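Local coordinates for protein phosphoglycerol transferase GacH (Streptococcus pyogenes MGAS5005, PDB 6DGM) that probably transfers glycerol phosphate onto the rhamnose polysaccharide of the cell wall, through an extracellular sulfatase-like domain that holds manganese and sn-glycerol-1-phosphate, at residues R135-K149 with G156-F170. Numbering follows the deposited sequence.
With 1GP (sn-glycerol-1-phosphate), chain D.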
# COMPACT_ATOMS: atom_id res chain seq x y z
N ARG A 135 3.38 15.22 8.08
CA ARG A 135 3.70 13.87 7.63
C ARG A 135 3.94 13.01 8.86
O ARG A 135 4.84 13.29 9.64
CB ARG A 135 4.97 13.85 6.78
CG ARG A 135 4.90 14.66 5.51
CD ARG A 135 6.28 14.74 4.85
NE ARG A 135 6.27 15.79 3.83
CZ ARG A 135 7.35 16.39 3.36
NH1 ARG A 135 8.55 16.03 3.81
NH2 ARG A 135 7.23 17.36 2.45
N ILE A 136 3.15 11.95 9.02
CA ILE A 136 3.17 11.14 10.23
C ILE A 136 3.27 9.67 9.86
O ILE A 136 2.46 9.19 9.07
CB ILE A 136 1.89 11.38 11.08
CG1 ILE A 136 1.79 12.86 11.48
CG2 ILE A 136 1.86 10.41 12.29
CD1 ILE A 136 0.45 13.24 12.14
N ALA A 137 4.25 8.96 10.44
CA ALA A 137 4.36 7.52 10.32
C ALA A 137 4.03 6.85 11.65
O ALA A 137 4.24 7.43 12.71
CB ALA A 137 5.78 7.10 9.87
N MET A 138 3.52 5.62 11.58
CA MET A 138 3.11 4.89 12.77
C MET A 138 3.33 3.40 12.57
O MET A 138 2.86 2.84 11.57
CB MET A 138 1.62 5.11 13.03
CG MET A 138 1.26 6.56 13.19
SD MET A 138 -0.53 6.84 13.37
CE MET A 138 -0.91 5.77 14.65
N HIS A 139 3.99 2.75 13.53
CA HIS A 139 4.19 1.30 13.49
C HIS A 139 4.48 0.76 14.88
O HIS A 139 5.46 1.18 15.50
CB HIS A 139 5.36 0.96 12.58
CG HIS A 139 5.69 -0.50 12.54
ND1 HIS A 139 4.76 -1.46 12.18
CD2 HIS A 139 6.85 -1.17 12.76
CE1 HIS A 139 5.33 -2.65 12.19
NE2 HIS A 139 6.60 -2.51 12.56
N PRO A 140 3.65 -0.16 15.42
CA PRO A 140 3.89 -0.61 16.81
C PRO A 140 4.95 -1.70 16.93
O PRO A 140 4.69 -2.83 17.34
CB PRO A 140 2.49 -1.05 17.27
CG PRO A 140 1.67 -1.22 16.08
CD PRO A 140 2.31 -0.54 14.92
N ALA A 141 6.18 -1.34 16.57
CA ALA A 141 7.36 -2.15 16.86
C ALA A 141 8.53 -1.17 16.91
O ALA A 141 8.33 0.02 17.16
CB ALA A 141 7.52 -3.28 15.83
N SER A 142 9.74 -1.67 16.68
CA SER A 142 10.88 -0.77 16.62
C SER A 142 10.85 0.07 15.34
O SER A 142 10.68 -0.45 14.23
CB SER A 142 12.19 -1.55 16.65
OG SER A 142 13.27 -0.66 16.38
N ALA A 143 11.07 1.37 15.50
CA ALA A 143 11.22 2.26 14.35
C ALA A 143 12.39 1.86 13.45
O ALA A 143 12.40 2.22 12.27
CB ALA A 143 11.43 3.70 14.82
N ASN A 144 13.37 1.11 13.97
CA ASN A 144 14.52 0.74 13.15
C ASN A 144 14.34 -0.56 12.40
O ASN A 144 15.19 -0.89 11.56
CB ASN A 144 15.76 0.71 14.02
CG ASN A 144 16.19 2.10 14.43
OD1 ASN A 144 16.44 2.96 13.56
ND2 ASN A 144 16.23 2.36 15.73
N ASN A 145 13.25 -1.29 12.63
CA ASN A 145 13.00 -2.47 11.81
C ASN A 145 12.90 -2.03 10.35
O ASN A 145 12.26 -1.03 10.01
CB ASN A 145 11.72 -3.19 12.24
CG ASN A 145 11.84 -3.83 13.63
OD1 ASN A 145 12.92 -3.89 14.22
ND2 ASN A 145 10.73 -4.36 14.13
N PHE A 146 13.55 -2.80 9.47
CA PHE A 146 13.51 -2.55 8.03
C PHE A 146 13.93 -1.14 7.65
O PHE A 146 13.52 -0.61 6.62
CB PHE A 146 12.17 -2.95 7.43
CG PHE A 146 11.96 -4.41 7.47
CD1 PHE A 146 12.64 -5.25 6.59
CD2 PHE A 146 11.18 -5.00 8.47
CE1 PHE A 146 12.49 -6.63 6.66
CE2 PHE A 146 11.04 -6.37 8.55
CZ PHE A 146 11.69 -7.19 7.64
N ASN A 147 14.80 -0.54 8.46
CA ASN A 147 15.37 0.77 8.18
C ASN A 147 14.31 1.87 8.13
O ASN A 147 14.54 2.92 7.55
CB ASN A 147 16.15 0.76 6.85
CG ASN A 147 17.27 1.78 6.80
OD1 ASN A 147 17.85 2.12 7.83
ND2 ASN A 147 17.61 2.23 5.58
N ARG A 148 13.14 1.68 8.76
CA ARG A 148 12.07 2.65 8.58
C ARG A 148 12.41 4.03 9.14
O ARG A 148 12.03 5.06 8.56
CB ARG A 148 10.76 2.15 9.18
CG ARG A 148 10.13 1.01 8.40
CD ARG A 148 8.70 0.84 8.82
NE ARG A 148 8.05 -0.28 8.14
CZ ARG A 148 7.97 -1.52 8.61
NH1 ARG A 148 8.52 -1.88 9.77
NH2 ARG A 148 7.35 -2.43 7.87
N LYS A 149 13.12 4.09 10.27
CA LYS A 149 13.39 5.39 10.88
C LYS A 149 14.22 6.25 9.94
O LYS A 149 13.96 7.45 9.78
CB LYS A 149 14.12 5.20 12.20
CG LYS A 149 14.31 6.47 13.01
CD LYS A 149 15.20 6.20 14.21
CE LYS A 149 15.49 7.46 15.01
NZ LYS A 149 14.31 7.89 15.77
N GLY A 156 11.47 13.43 5.56
CA GLY A 156 11.07 14.65 6.23
C GLY A 156 9.85 14.53 7.11
O GLY A 156 9.13 15.53 7.29
N PHE A 157 9.58 13.36 7.65
CA PHE A 157 8.40 13.16 8.47
C PHE A 157 8.60 13.81 9.84
O PHE A 157 9.69 13.74 10.42
CB PHE A 157 8.09 11.67 8.63
CG PHE A 157 7.24 11.10 7.52
CD1 PHE A 157 7.61 11.25 6.20
CD2 PHE A 157 6.08 10.42 7.81
CE1 PHE A 157 6.83 10.71 5.17
CE2 PHE A 157 5.29 9.90 6.80
CZ PHE A 157 5.65 10.06 5.47
N SER A 158 7.55 14.41 10.36
CA SER A 158 7.66 15.08 11.64
C SER A 158 7.53 14.11 12.80
O SER A 158 8.13 14.33 13.86
CB SER A 158 6.56 16.14 11.75
OG SER A 158 6.49 16.67 13.06
N LYS A 159 6.76 13.05 12.63
CA LYS A 159 6.50 12.10 13.69
C LYS A 159 6.60 10.69 13.14
O LYS A 159 6.22 10.42 12.00
CB LYS A 159 5.10 12.27 14.29
CG LYS A 159 4.94 13.52 15.12
CD LYS A 159 3.62 13.51 15.89
CE LYS A 159 3.48 14.75 16.76
NZ LYS A 159 2.20 14.70 17.50
N PHE A 160 7.09 9.79 13.97
CA PHE A 160 7.10 8.35 13.68
C PHE A 160 6.78 7.67 15.01
O PHE A 160 7.67 7.43 15.83
CB PHE A 160 8.43 7.91 13.09
CG PHE A 160 8.49 6.46 12.68
CD1 PHE A 160 7.41 5.61 12.81
CD2 PHE A 160 9.66 5.96 12.15
CE1 PHE A 160 7.50 4.26 12.43
CE2 PHE A 160 9.77 4.61 11.79
CZ PHE A 160 8.68 3.77 11.91
N LEU A 161 5.49 7.39 15.22
CA LEU A 161 5.08 6.67 16.42
C LEU A 161 5.55 5.24 16.31
O LEU A 161 5.31 4.57 15.30
CB LEU A 161 3.56 6.67 16.58
CG LEU A 161 2.93 7.96 17.13
CD1 LEU A 161 3.02 9.10 16.13
CD2 LEU A 161 1.48 7.68 17.52
N ALA A 162 6.23 4.77 17.35
CA ALA A 162 6.75 3.41 17.38
C ALA A 162 6.79 2.94 18.82
O ALA A 162 6.79 3.74 19.76
CB ALA A 162 8.16 3.35 16.78
N LEU A 163 6.83 1.60 19.01
CA LEU A 163 6.96 1.09 20.37
C LEU A 163 8.34 1.40 20.95
O LEU A 163 8.49 1.53 22.16
CB LEU A 163 6.72 -0.41 20.42
CG LEU A 163 5.27 -0.89 20.36
CD1 LEU A 163 5.22 -2.39 20.66
CD2 LEU A 163 4.37 -0.12 21.30
N SER A 164 9.36 1.49 20.10
CA SER A 164 10.68 1.86 20.55
C SER A 164 11.44 2.50 19.39
O SER A 164 11.08 2.34 18.22
CB SER A 164 11.47 0.66 21.08
OG SER A 164 11.76 -0.30 20.08
N GLY A 165 12.48 3.23 19.74
CA GLY A 165 13.38 3.79 18.77
C GLY A 165 13.00 5.14 18.22
O GLY A 165 13.68 5.61 17.30
N SER A 166 11.96 5.77 18.76
CA SER A 166 11.52 7.08 18.34
C SER A 166 11.06 7.86 19.57
O SER A 166 10.70 7.27 20.60
CB SER A 166 10.33 6.98 17.38
OG SER A 166 9.84 8.26 17.02
N LYS A 167 11.06 9.18 19.45
CA LYS A 167 10.53 10.01 20.53
C LYS A 167 9.01 9.96 20.58
O LYS A 167 8.42 10.35 21.59
CB LYS A 167 10.98 11.46 20.34
CG LYS A 167 10.44 12.10 19.07
CD LYS A 167 10.96 13.52 18.88
CE LYS A 167 10.42 14.14 17.60
NZ LYS A 167 8.93 14.29 17.59
N ASP A 168 8.37 9.49 19.51
CA ASP A 168 6.91 9.50 19.41
C ASP A 168 6.34 8.15 19.83
O ASP A 168 6.76 7.11 19.33
CB ASP A 168 6.51 9.81 17.97
CG ASP A 168 7.18 11.08 17.45
OD1 ASP A 168 6.97 12.14 18.07
OD2 ASP A 168 7.91 11.00 16.43
N LYS A 169 5.36 8.19 20.75
CA LYS A 169 4.81 6.98 21.35
C LYS A 169 3.31 6.85 21.09
O LYS A 169 2.59 7.84 20.97
CB LYS A 169 5.00 7.01 22.88
CG LYS A 169 6.41 7.31 23.34
CD LYS A 169 7.41 6.26 22.86
CE LYS A 169 8.81 6.61 23.37
NZ LYS A 169 9.86 5.69 22.84
N PHE A 170 2.86 5.60 21.00
CA PHE A 170 1.44 5.31 21.02
C PHE A 170 0.89 5.51 22.43
O PHE A 170 1.56 5.22 23.42
CB PHE A 170 1.17 3.87 20.63
CG PHE A 170 1.39 3.57 19.19
CD1 PHE A 170 2.64 3.16 18.74
CD2 PHE A 170 0.36 3.66 18.28
CE1 PHE A 170 2.85 2.86 17.41
CE2 PHE A 170 0.56 3.36 16.94
CZ PHE A 170 1.81 2.96 16.51
C3 1GP D . 7.78 -5.53 11.72
O3 1GP D . 6.77 -4.67 9.67
C2 1GP D . 7.65 -5.67 10.22
O2 1GP D . 8.49 -4.35 12.10
C1 1GP D . 7.14 -7.06 9.85
O1P 1GP D . 7.31 -7.30 8.45
O2P 1GP D . 5.58 -9.20 7.76
O3P 1GP D . 7.90 -8.80 6.58
O4P 1GP D . 7.77 -9.75 8.94
P 1GP D . 7.09 -8.81 7.90
O HOH W 1 16.65 4.87 17.17
O HOH W 2 12.68 10.13 17.25
O HOH W 3 11.91 8.73 14.28
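Phe160 sets its ring between strand 135-139 and the start of helix 148-154, touching both mostly with its edge: its CG stands anti to the backbone N (chi1 -176°), which carries the ring across to Ala137, whose CB is 3.7 Å from Phe160 CD1. The ring rim meets His139 CB and the backbone N of Lys149, while Ala143 CB makes an off-centre CH-pi contact and Arg148 CB packs against CE2 and CZ. Ala137 CB also touches Phe157 CD2, and Arg135 CB sits over the centre of the Phe157 ring, 3.6 Å from the centroid, a CH-pi contact. On the face opposite Ala137 and Phe160, Met138 and Leu161 lie side by side, and a bend at the last torsion of Met138 (chi3 52°) brings its CE to 3.6 Å from Phe170 CE2. Parallel pairing fixes the register, Ala137 N giving an almost straight bond (179°) to Lys159 O. Beyond the turn at Pro140, Ala143 N bonds Ser164 O, and Lys149 NZ reaches Gly165 O at 2.8 Å. His139 NE2 and Asn145 ND2 bond O2 of sn-glycerol-1-phosphate; Arg148 NH2 grips O3, with its NE salt-bridged to Glu93. This parallel beta-alpha-beta unit edges the alkaline-phosphatase-like sheet; its first strand's end, loop and helix start help bind the glycerol hydroxyls.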